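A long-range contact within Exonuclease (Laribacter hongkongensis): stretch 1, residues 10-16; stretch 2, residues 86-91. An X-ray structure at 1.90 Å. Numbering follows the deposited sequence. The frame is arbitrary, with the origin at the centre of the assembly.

Stretch 1 (10-16) AARLGKV
Stretch 2, residues 86-91: VGLIDH

Stretch 1 leaves a helix and enters a type II turn from Arg-12 to Lys-15, closed by Lys-15 N to Arg-12 O at 3.0 Å; Gly-14, at phi 74° and psi 1°, takes the positive phi that favours glycine. Stretch 2 passes this corner from loop into a short strand at 89-90, with no backbone hydrogen bond between the two. The nearest CA atoms are those of Ala-11 and Leu-88, 6.8 Å apart, and the stretches run in roughly the same sense.

Gly-87 (phi -100°, psi -137°) packs its C 4.2 Å from Arg-12 NH1, which is hydrogen-bonded elsewhere in the structure. Leu-88 (phi -84°, psi 129°; chi1 t, chi2 90°) is the centre of the contact and points toward stretch 1. Its CB lies over one face of the Arg-12 guanidinium, 4.0 Å from NH1, on an arginine extended as m, t, t with chi4 68°. Leu-88 CD2 sits 4.3 Å from Ala-11 CB, an apolar touch, and 3.6 Å from Lys-15 NZ, a methyl against an ammonium that bonds elsewhere along the contact. Ile-89 (phi -108°, psi 119°) points away. Asp-90 (phi -71°, psi 147°; chi1 m, chi2 -51°) starts sideways, yet its OD1 accepts a hydrogen bond from Lys-15 NZ at 2.8 Å, within a salt bridge. That lysine, extended as m, t, t, t, also donates from NZ to Ala-11 O at 3.0 Å, so one ammonium ties carbonyl to carboxylate. His-91 does not reach stretch 1.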

ATOM      1  N   ALA A  10     -26.279   0.949   9.332  1.00 49.81           N
ATOM      2  CA  ALA A  10     -26.895   1.294  10.600  1.00 47.92           C
ATOM      3  C   ALA A  10     -27.021   0.100  11.533  1.00 46.55           C
ATOM      4  O   ALA A  10     -26.852   0.222  12.737  1.00 45.04           O
ATOM      5  CB  ALA A  10     -28.254   1.959  10.395  1.00 48.54           C
ATOM      6  N   ALA A  11     -27.329  -1.059  10.974  1.00 45.03           N
ATOM      7  CA  ALA A  11     -27.510  -2.254  11.792  1.00 43.10           C
ATOM      8  C   ALA A  11     -26.177  -2.753  12.364  1.00 41.74           C
ATOM      9  O   ALA A  11     -26.158  -3.458  13.367  1.00 41.55           O
ATOM     10  CB  ALA A  11     -28.184  -3.355  10.960  1.00 43.28           C
ATOM     11  N   ARG A  12     -25.071  -2.369  11.724  1.00 39.84           N
ATOM     12  CA  ARG A  12     -23.735  -2.848  12.076  1.00 38.83           C
ATOM     13  C   ARG A  12     -22.922  -1.853  12.933  1.00 37.98           C
ATOM     14  O   ARG A  12     -21.937  -2.247  13.573  1.00 37.58           O
ATOM     15  CB  ARG A  12     -22.982  -3.189  10.784  1.00 38.29           C
ATOM     16  CG  ARG A  12     -23.629  -4.367  10.095  1.00 40.29           C
ATOM     17  CD  ARG A  12     -23.066  -4.736   8.708  1.00 45.34           C
ATOM     18  NE  ARG A  12     -23.726  -5.977   8.232  1.00 47.57           N
ATOM     19  CZ  ARG A  12     -25.023  -6.069   7.893  1.00 47.88           C
ATOM     20  NH1 ARG A  12     -25.528  -7.230   7.481  1.00 48.66           N
ATOM     21  NH2 ARG A  12     -25.829  -5.011   7.957  1.00 45.14           N
ATOM     22  N   LEU A  13     -23.338  -0.589  12.933  1.00 37.03           N
ATOM     23  CA  LEU A  13     -22.596   0.494  13.630  1.00 36.64           C
ATOM     24  C   LEU A  13     -22.280   0.199  15.101  1.00 34.92           C
ATOM     25  O   LEU A  13     -23.161  -0.140  15.876  1.00 36.34           O
ATOM     26  CB  LEU A  13     -23.321   1.854  13.499  1.00 37.30           C
ATOM     27  CG  LEU A  13     -22.527   3.069  14.047  1.00 38.52           C
ATOM     28  CD1 LEU A  13     -21.464   3.468  13.083  1.00 38.15           C
ATOM     29  CD2 LEU A  13     -23.487   4.260  14.300  1.00 41.35           C
ATOM     30  N   GLY A  14     -21.007   0.267  15.475  1.00 33.90           N
ATOM     31  CA  GLY A  14     -20.624   0.034  16.851  1.00 32.13           C
ATOM     32  C   GLY A  14     -20.651  -1.407  17.334  1.00 31.84           C
ATOM     33  O   GLY A  14     -20.321  -1.662  18.477  1.00 30.41           O
ATOM     34  N   LYS A  15     -21.010  -2.363  16.471  1.00 31.00           N
ATOM     35  CA  LYS A  15     -21.137  -3.772  16.913  1.00 29.82           C
ATOM     36  C   LYS A  15     -19.937  -4.601  16.514  1.00 28.87           C
ATOM     37  O   LYS A  15     -19.313  -4.350  15.486  1.00 28.57           O
ATOM     38  CB  LYS A  15     -22.398  -4.424  16.332  1.00 30.57           C
ATOM     39  CG  LYS A  15     -23.702  -3.820  16.825  1.00 32.06           C
ATOM     40  CD  LYS A  15     -24.915  -4.547  16.207  1.00 33.35           C
ATOM     41  CE  LYS A  15     -26.185  -3.970  16.706  1.00 33.75           C
ATOM     42  NZ  LYS A  15     -27.329  -4.494  15.903  1.00 35.14           N
ATOM     43  N   VAL A  16     -19.594  -5.579  17.349  1.00 27.89           N
ATOM     44  CA  VAL A  16     -18.702  -6.630  16.963  1.00 27.70           C
ATOM     45  C   VAL A  16     -19.470  -7.514  15.958  1.00 28.45           C
ATOM     46  O   VAL A  16     -20.608  -7.902  16.224  1.00 26.90           O
ATOM     47  CB  VAL A  16     -18.256  -7.452  18.155  1.00 27.02           C
ATOM     48  CG1 VAL A  16     -17.434  -8.667  17.706  1.00 28.00           C
ATOM     49  CG2 VAL A  16     -17.414  -6.571  19.101  1.00 30.11           C
ATOM     50  N   VAL A  86     -30.973 -13.133   4.630  1.00 42.90           N
ATOM     51  CA  VAL A  86     -31.152 -12.616   5.967  1.00 42.94           C
ATOM     52  C   VAL A  86     -30.179 -11.436   6.115  1.00 41.97           C
ATOM     53  O   VAL A  86     -29.194 -11.340   5.379  1.00 39.85           O
ATOM     54  CB  VAL A  86     -30.977 -13.758   7.024  1.00 43.52           C
ATOM     55  CG1 VAL A  86     -29.537 -14.114   7.278  1.00 45.10           C
ATOM     56  CG2 VAL A  86     -31.690 -13.456   8.327  1.00 47.05           C
ATOM     57  N   GLY A  87     -30.483 -10.517   7.022  1.00 41.24           N
ATOM     58  CA  GLY A  87     -29.614  -9.370   7.244  1.00 40.25           C
ATOM     59  C   GLY A  87     -28.794  -9.665   8.475  1.00 40.31           C
ATOM     60  O   GLY A  87     -28.321 -10.781   8.675  1.00 40.76           O
ATOM     61  N   LEU A  88     -28.652  -8.679   9.344  1.00 40.26           N
ATOM     62  CA  LEU A  88     -27.882  -8.882  10.554  1.00 39.25           C
ATOM     63  C   LEU A  88     -28.741  -9.516  11.633  1.00 38.40           C
ATOM     64  O   LEU A  88     -29.819  -9.038  11.930  1.00 39.22           O
ATOM     65  CB  LEU A  88     -27.328  -7.545  11.034  1.00 39.62           C
ATOM     66  CG  LEU A  88     -26.375  -7.780  12.194  1.00 40.12           C
ATOM     67  CD1 LEU A  88     -24.962  -7.991  11.651  1.00 38.92           C
ATOM     68  CD2 LEU A  88     -26.469  -6.609  13.116  1.00 41.53           C
ATOM     69  N   ILE A  89     -28.253 -10.597  12.216  1.00 37.49           N
ATOM     70  CA  ILE A  89     -28.939 -11.273  13.300  1.00 36.70           C
ATOM     71  C   ILE A  89     -28.174 -10.991  14.577  1.00 36.61           C
ATOM     72  O   ILE A  89     -27.007 -11.364  14.706  1.00 35.34           O
ATOM     73  CB  ILE A  89     -28.930 -12.819  13.076  1.00 36.62           C
ATOM     74  CG1 ILE A  89     -29.500 -13.177  11.689  1.00 37.18           C
ATOM     75  CG2 ILE A  89     -29.671 -13.569  14.210  1.00 37.83           C
ATOM     76  CD1 ILE A  89     -30.921 -12.786  11.536  1.00 36.59           C
ATOM     77  N   ASP A  90     -28.834 -10.359  15.541  1.00 36.97           N
ATOM     78  CA  ASP A  90     -28.182 -10.091  16.826  1.00 37.14           C
ATOM     79  C   ASP A  90     -27.970 -11.357  17.665  1.00 37.43           C
ATOM     80  O   ASP A  90     -28.757 -12.318  17.592  1.00 37.38           O
ATOM     81  CB  ASP A  90     -28.955  -8.979  17.564  1.00 37.64           C
ATOM     82  CG  ASP A  90     -28.877  -7.649  16.822  1.00 40.22           C
ATOM     83  OD1 ASP A  90     -27.759  -7.185  16.466  1.00 43.23           O
ATOM     84  OD2 ASP A  90     -29.923  -7.064  16.547  1.00 45.26           O
ATOM     85  N   HIS A  91     -26.891 -11.401  18.424  1.00 35.52           N
ATOM     86  CA  HIS A  91     -26.662 -12.532  19.293  1.00 36.23           C
ATOM     87  C   HIS A  91     -27.854 -12.569  20.262  1.00 37.68           C
ATOM     88  O   HIS A  91     -28.376 -11.510  20.646  1.00 36.95           O
ATOM     89  CB  HIS A  91     -25.347 -12.382  20.031  1.00 35.77           C
ATOM     90  CG  HIS A  91     -25.022 -13.526  20.933  1.00 35.61           C
ATOM     91  ND1 HIS A  91     -24.153 -14.548  20.580  1.00 37.05           N
ATOM     92  CD2 HIS A  91     -25.449 -13.809  22.188  1.00 31.33           C
ATOM     93  CE1 HIS A  91     -24.061 -15.406  21.582  1.00 33.23           C
ATOM     94  NE2 HIS A  91     -24.824 -14.970  22.576  1.00 36.15           N
TER